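Local coordinates for tRNA modification GTPase mnmE (Chlorobium tepidum, PDB 3GEE) that hydrolyses GTP and takes part, as a homodimer, in modifying the wobble uridine (U34) of certain tRNAs, at the interface of chains A and B. Numbering follows the deposited sequence. Chains: chain A/B, tRNA modification GTPase mnmE.

Contact 1: the interface of chains A and B. Residues chain A 76-79, 102, 107, 110; chain B 149, 158-159, 162, 165.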
# COMPACT_ATOMS: atom_id res chain seq x y z
N MET A 76 -4.35 24.47 0.51
CA MET A 76 -3.22 23.64 0.12
C MET A 76 -3.49 22.18 0.45
O MET A 76 -3.54 21.79 1.62
CB MET A 76 -1.95 24.14 0.81
CG MET A 76 -0.68 23.89 0.03
SD MET A 76 0.29 22.52 0.67
CE MET A 76 1.20 23.35 1.98
N VAL A 77 -3.68 21.37 -0.58
CA VAL A 77 -3.99 19.96 -0.41
C VAL A 77 -2.75 19.16 -0.02
O VAL A 77 -2.76 18.41 0.96
CB VAL A 77 -4.71 19.37 -1.64
CG1 VAL A 77 -4.57 17.85 -1.71
CG2 VAL A 77 -6.17 19.79 -1.64
N ASP A 78 -1.67 19.33 -0.79
CA ASP A 78 -0.39 18.69 -0.49
C ASP A 78 0.74 19.28 -1.33
O ASP A 78 0.52 20.04 -2.27
CB ASP A 78 -0.48 17.17 -0.71
CG ASP A 78 0.70 16.42 -0.10
OD1 ASP A 78 1.36 16.94 0.83
OD2 ASP A 78 0.97 15.28 -0.56
N GLU A 79 1.97 18.93 -0.95
CA GLU A 79 3.15 19.22 -1.73
C GLU A 79 3.45 17.96 -2.52
O GLU A 79 3.71 16.92 -1.93
CB GLU A 79 4.30 19.50 -0.78
CG GLU A 79 5.22 20.60 -1.21
CD GLU A 79 6.16 21.01 -0.10
OE1 GLU A 79 6.77 20.09 0.52
OE2 GLU A 79 6.29 22.23 0.16
N HIS A 102 2.37 12.67 -0.53
CA HIS A 102 2.61 12.02 0.77
C HIS A 102 1.64 10.86 0.98
O HIS A 102 0.44 10.99 0.71
CB HIS A 102 2.52 13.02 1.92
CG HIS A 102 3.66 13.99 1.96
ND1 HIS A 102 3.53 15.30 1.55
CD2 HIS A 102 4.95 13.83 2.34
CE1 HIS A 102 4.69 15.91 1.70
NE2 HIS A 102 5.57 15.05 2.18
N VAL A 107 -4.65 12.12 3.07
CA VAL A 107 -4.04 12.95 2.03
C VAL A 107 -4.35 12.42 0.65
O VAL A 107 -4.95 13.11 -0.17
CB VAL A 107 -2.50 13.02 2.16
CG1 VAL A 107 -2.00 14.35 1.63
CG2 VAL A 107 -2.06 12.82 3.59
N ARG A 110 -7.76 12.84 -0.48
CA ARG A 110 -8.01 14.23 -0.80
C ARG A 110 -7.55 14.56 -2.21
O ARG A 110 -8.27 15.25 -2.95
CB ARG A 110 -7.29 15.14 0.20
CG ARG A 110 -8.21 15.90 1.12
CD ARG A 110 -8.95 17.01 0.36
NE ARG A 110 -9.18 18.18 1.21
CZ ARG A 110 -9.51 19.38 0.75
NH1 ARG A 110 -9.66 19.59 -0.56
NH2 ARG A 110 -9.69 20.39 1.60
N MET B 149 1.18 14.01 8.93
CA MET B 149 0.25 14.01 7.81
C MET B 149 -0.08 12.61 7.33
O MET B 149 -1.23 12.30 7.03
CB MET B 149 0.84 14.82 6.65
CG MET B 149 -0.12 15.02 5.50
SD MET B 149 0.51 16.20 4.33
CE MET B 149 0.87 17.55 5.44
N TYR B 158 -5.22 16.27 9.66
CA TYR B 158 -4.63 16.43 8.34
C TYR B 158 -4.32 17.90 8.04
O TYR B 158 -3.20 18.25 7.66
CB TYR B 158 -5.58 15.83 7.28
CG TYR B 158 -5.42 16.36 5.88
CD1 TYR B 158 -4.37 15.94 5.07
CD2 TYR B 158 -6.33 17.27 5.35
CE1 TYR B 158 -4.22 16.42 3.77
CE2 TYR B 158 -6.20 17.76 4.06
CZ TYR B 158 -5.14 17.33 3.28
OH TYR B 158 -4.99 17.81 2.00
N ARG B 159 -5.32 18.76 8.23
CA ARG B 159 -5.19 20.19 7.98
C ARG B 159 -4.14 20.85 8.87
O ARG B 159 -3.48 21.81 8.45
CB ARG B 159 -6.55 20.88 8.15
CG ARG B 159 -7.46 20.71 6.96
CD ARG B 159 -7.39 21.92 6.05
NE ARG B 159 -7.24 21.55 4.64
CZ ARG B 159 -6.07 21.49 4.00
NH1 ARG B 159 -4.95 21.79 4.64
NH2 ARG B 159 -6.03 21.15 2.73
N VAL B 162 -0.67 19.99 7.41
CA VAL B 162 -0.46 20.80 6.21
C VAL B 162 0.07 22.18 6.60
O VAL B 162 1.07 22.64 6.04
CB VAL B 162 -1.74 20.93 5.37
CG1 VAL B 162 -1.59 22.01 4.31
CG2 VAL B 162 -2.09 19.60 4.71
N MET B 165 3.60 21.86 7.80
CA MET B 165 4.48 21.52 6.68
C MET B 165 4.78 22.79 5.87
O MET B 165 5.93 23.05 5.51
CB MET B 165 3.83 20.44 5.81
CG MET B 165 4.76 19.75 4.83
SD MET B 165 3.96 18.40 3.91
CE MET B 165 2.80 19.30 2.87

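Contact 2: the interface of chains A and B. Residues chain A 149-153, 158; chain B 27, 102, 104-106.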
# COMPACT_ATOMS: atom_id res chain seq x y z
N MET A 149 1.74 -10.29 -12.98
CA MET A 149 2.95 -9.94 -12.24
C MET A 149 2.64 -9.35 -10.88
O MET A 149 3.29 -9.68 -9.89
CB MET A 149 3.78 -8.94 -13.05
CG MET A 149 5.13 -8.65 -12.44
SD MET A 149 6.15 -7.72 -13.56
CE MET A 149 6.03 -8.77 -15.01
N ILE A 150 1.65 -8.46 -10.85
CA ILE A 150 1.23 -7.77 -9.64
C ILE A 150 0.65 -8.76 -8.62
O ILE A 150 0.93 -8.66 -7.42
CB ILE A 150 0.22 -6.66 -9.98
CG1 ILE A 150 0.93 -5.54 -10.75
CG2 ILE A 150 -0.44 -6.11 -8.73
CD1 ILE A 150 -0.00 -4.62 -11.49
N HIS A 151 -0.13 -9.72 -9.10
CA HIS A 151 -0.77 -10.69 -8.23
C HIS A 151 0.13 -11.88 -7.89
O HIS A 151 -0.13 -12.59 -6.92
CB HIS A 151 -2.10 -11.17 -8.83
CG HIS A 151 -3.09 -10.07 -9.08
ND1 HIS A 151 -3.43 -9.14 -8.12
CD2 HIS A 151 -3.83 -9.77 -10.17
CE1 HIS A 151 -4.33 -8.30 -8.62
NE2 HIS A 151 -4.58 -8.66 -9.86
N ALA A 152 1.20 -12.08 -8.66
CA ALA A 152 2.10 -13.22 -8.47
C ALA A 152 2.52 -13.40 -7.02
O ALA A 152 2.83 -12.43 -6.34
CB ALA A 152 3.33 -13.09 -9.36
N ARG A 153 2.53 -14.64 -6.55
CA ARG A 153 2.97 -14.94 -5.18
C ARG A 153 4.09 -15.97 -5.11
O ARG A 153 4.59 -16.28 -4.04
CB ARG A 153 1.79 -15.31 -4.28
CG ARG A 153 0.54 -15.77 -5.02
CD ARG A 153 -0.72 -15.26 -4.33
NE ARG A 153 -0.95 -15.91 -3.03
CZ ARG A 153 -1.97 -15.66 -2.22
NH1 ARG A 153 -2.90 -14.76 -2.55
NH2 ARG A 153 -2.07 -16.31 -1.07
N TYR A 158 6.14 -15.10 -10.94
CA TYR A 158 6.71 -13.78 -11.22
C TYR A 158 7.55 -13.80 -12.51
O TYR A 158 7.34 -12.98 -13.40
CB TYR A 158 7.55 -13.32 -10.01
CG TYR A 158 8.61 -12.29 -10.31
CD1 TYR A 158 8.28 -10.95 -10.49
CD2 TYR A 158 9.96 -12.66 -10.38
CE1 TYR A 158 9.26 -10.01 -10.76
CE2 TYR A 158 10.95 -11.72 -10.64
CZ TYR A 158 10.59 -10.39 -10.83
OH TYR A 158 11.55 -9.46 -11.09
N VAL B 27 -0.84 -4.79 -2.66
CA VAL B 27 -1.04 -5.01 -4.07
C VAL B 27 -1.60 -3.74 -4.69
O VAL B 27 -2.62 -3.21 -4.23
CB VAL B 27 -1.98 -6.21 -4.31
CG1 VAL B 27 -2.46 -6.27 -5.75
CG2 VAL B 27 -1.28 -7.51 -3.94
N HIS B 102 6.10 -1.89 -11.21
CA HIS B 102 4.81 -2.58 -11.05
C HIS B 102 4.58 -2.95 -9.59
O HIS B 102 5.48 -3.46 -8.92
CB HIS B 102 4.71 -3.81 -11.95
CG HIS B 102 4.60 -3.48 -13.40
ND1 HIS B 102 5.65 -3.61 -14.28
CD2 HIS B 102 3.56 -3.01 -14.13
CE1 HIS B 102 5.26 -3.25 -15.49
NE2 HIS B 102 3.99 -2.88 -15.42
N GLY B 104 3.46 -5.14 -7.54
CA GLY B 104 3.33 -6.47 -6.97
C GLY B 104 4.36 -6.71 -5.88
O GLY B 104 5.53 -6.37 -6.06
N PRO B 105 3.93 -7.29 -4.74
CA PRO B 105 4.82 -7.54 -3.60
C PRO B 105 6.09 -8.29 -3.98
O PRO B 105 7.17 -7.93 -3.50
CB PRO B 105 3.96 -8.38 -2.66
CG PRO B 105 2.57 -7.95 -2.98
CD PRO B 105 2.56 -7.74 -4.46
N VAL B 106 5.97 -9.30 -4.83
CA VAL B 106 7.14 -10.08 -5.26
C VAL B 106 8.09 -9.21 -6.10
O VAL B 106 9.30 -9.21 -5.86
CB VAL B 106 6.76 -11.37 -6.03
CG1 VAL B 106 8.00 -12.17 -6.42
CG2 VAL B 106 5.84 -12.24 -5.19

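Contact 1: the interface of chains A and B
B:Tyr158 stands up from helix 155-166 of chain B with its CG anti to the backbone N (chi1 157°), which points the ring at the start of strand 76-85 of chain A. From CB the chain runs into the ring, where CD1 and CE1 pass the two methyls of A:Val107; CE1 lies 3.7 Å from A:Val107 CG1. Along the opposite rim, CE2 is 4.0 Å from A:Arg110 CG, the aliphatic stem of the arginine crossing the tyrosine at about a right angle. CG2 of B:Val162, one helical turn on, lies over the rim of one face. At the tip, the hydroxyl OH donates to the carbonyl A:Val77 O at 2.5 Å, in the carbonyl plane and on a lone pair. A phenylalanine here removes the hydroxyl, and would probably loosen the start of strand 76-85 where it meets the helix.

Next to it B:Arg159 NH2 gives a hydrogen bond of 2.8 Å to A:Met76 O, approaching from above the carbonyl plane. Farther along, B:Met165, an unbranched thioether bent at chi3, meets A:His102 tip to tip, SD 3.4 Å from CE1. That imidazole is held by A:Asp78, whose OD1 accepts from A:His102 ND1 at 2.8 Å through its syn lone pair. The site helps hold the homodimer together by joining the start of strand 76-85 to helix 155-166, beside the folinic acid pocket to which A:Glu79 and A:His102 belong.

Contact 2: the interface of chains A and B
Two branched aliphatic side chains form the apolar centre. A:Ile150 and B:Val27 cross obliquely, A:Ile150 CG2 lying 3.6 Å from B:Val27 CG1. The isoleucine's CG2 is anti to its backbone N, while CG1 stands beside that N (chi1 -69°), so the short branch faces the valine. B:Val27 likewise has CG1 anti to its N (chi1 167°), and the same methyl also meets the ring of A:His151, 3.8 Å from ND1, the two side chains crossing at about a right angle. Compact beta-branched residues suit this spot because they offer methyls without long, mobile chains.

B:Val106 makes a second group of contacts. Its two methyls divide the work: CG1, anti to the backbone N, sits 3.8 Å from A:Tyr158 CB near the root of the ring, whereas CG2 meets the carbonyl of A:Ala152 and lies 3.9 Å from A:Arg153 CA.

Between the two groups the backbones come together. B:Gly104, having no side chain, lets A:Ile150 approach closely, their CA atoms 3.6 Å apart. The carbonyl A:Ile150 O lies near B:Gly104 CA, and B:Pro105 CD is 3.5 Å from the same oxygen. A proline fits the first turn of helix 105-117, where its missing N-H costs no helical bond.

At the polar rim, A:His151 presents the ND1 and CE1 side of its ring and A:Arg153 its backbone CA; the polar atoms of the two chains make no bonds with each other here, so van der Waals packing is likely to carry the patch. In the fold, residues at the carboxyl end of helix 140-151 and in the turn into helix 155-166 of chain A meet those at the amino end of helix 105-117 and in the loop bearing B:Val27.

The centres of the C-alpha atoms of contact 1 and contact 2 lie about 30 Å apart, yet both use the same parts of the protein with the chains exchanged. Residues Met149, Tyr158 and His102 occur in both, each contributed by the opposite chain, and helices 105-117, 140-151 and 155-166 recur. Because the dimer is two-fold symmetric, the twin of contact 2 adjoins contact 1, and the twin of contact 1 adjoins contact 2. Each half of the interface thus combines a hydrogen-bonded strand-to-helix junction with an apolar helix-end junction, so the two subunits grip each other reciprocally and both folate pockets lie near the seam.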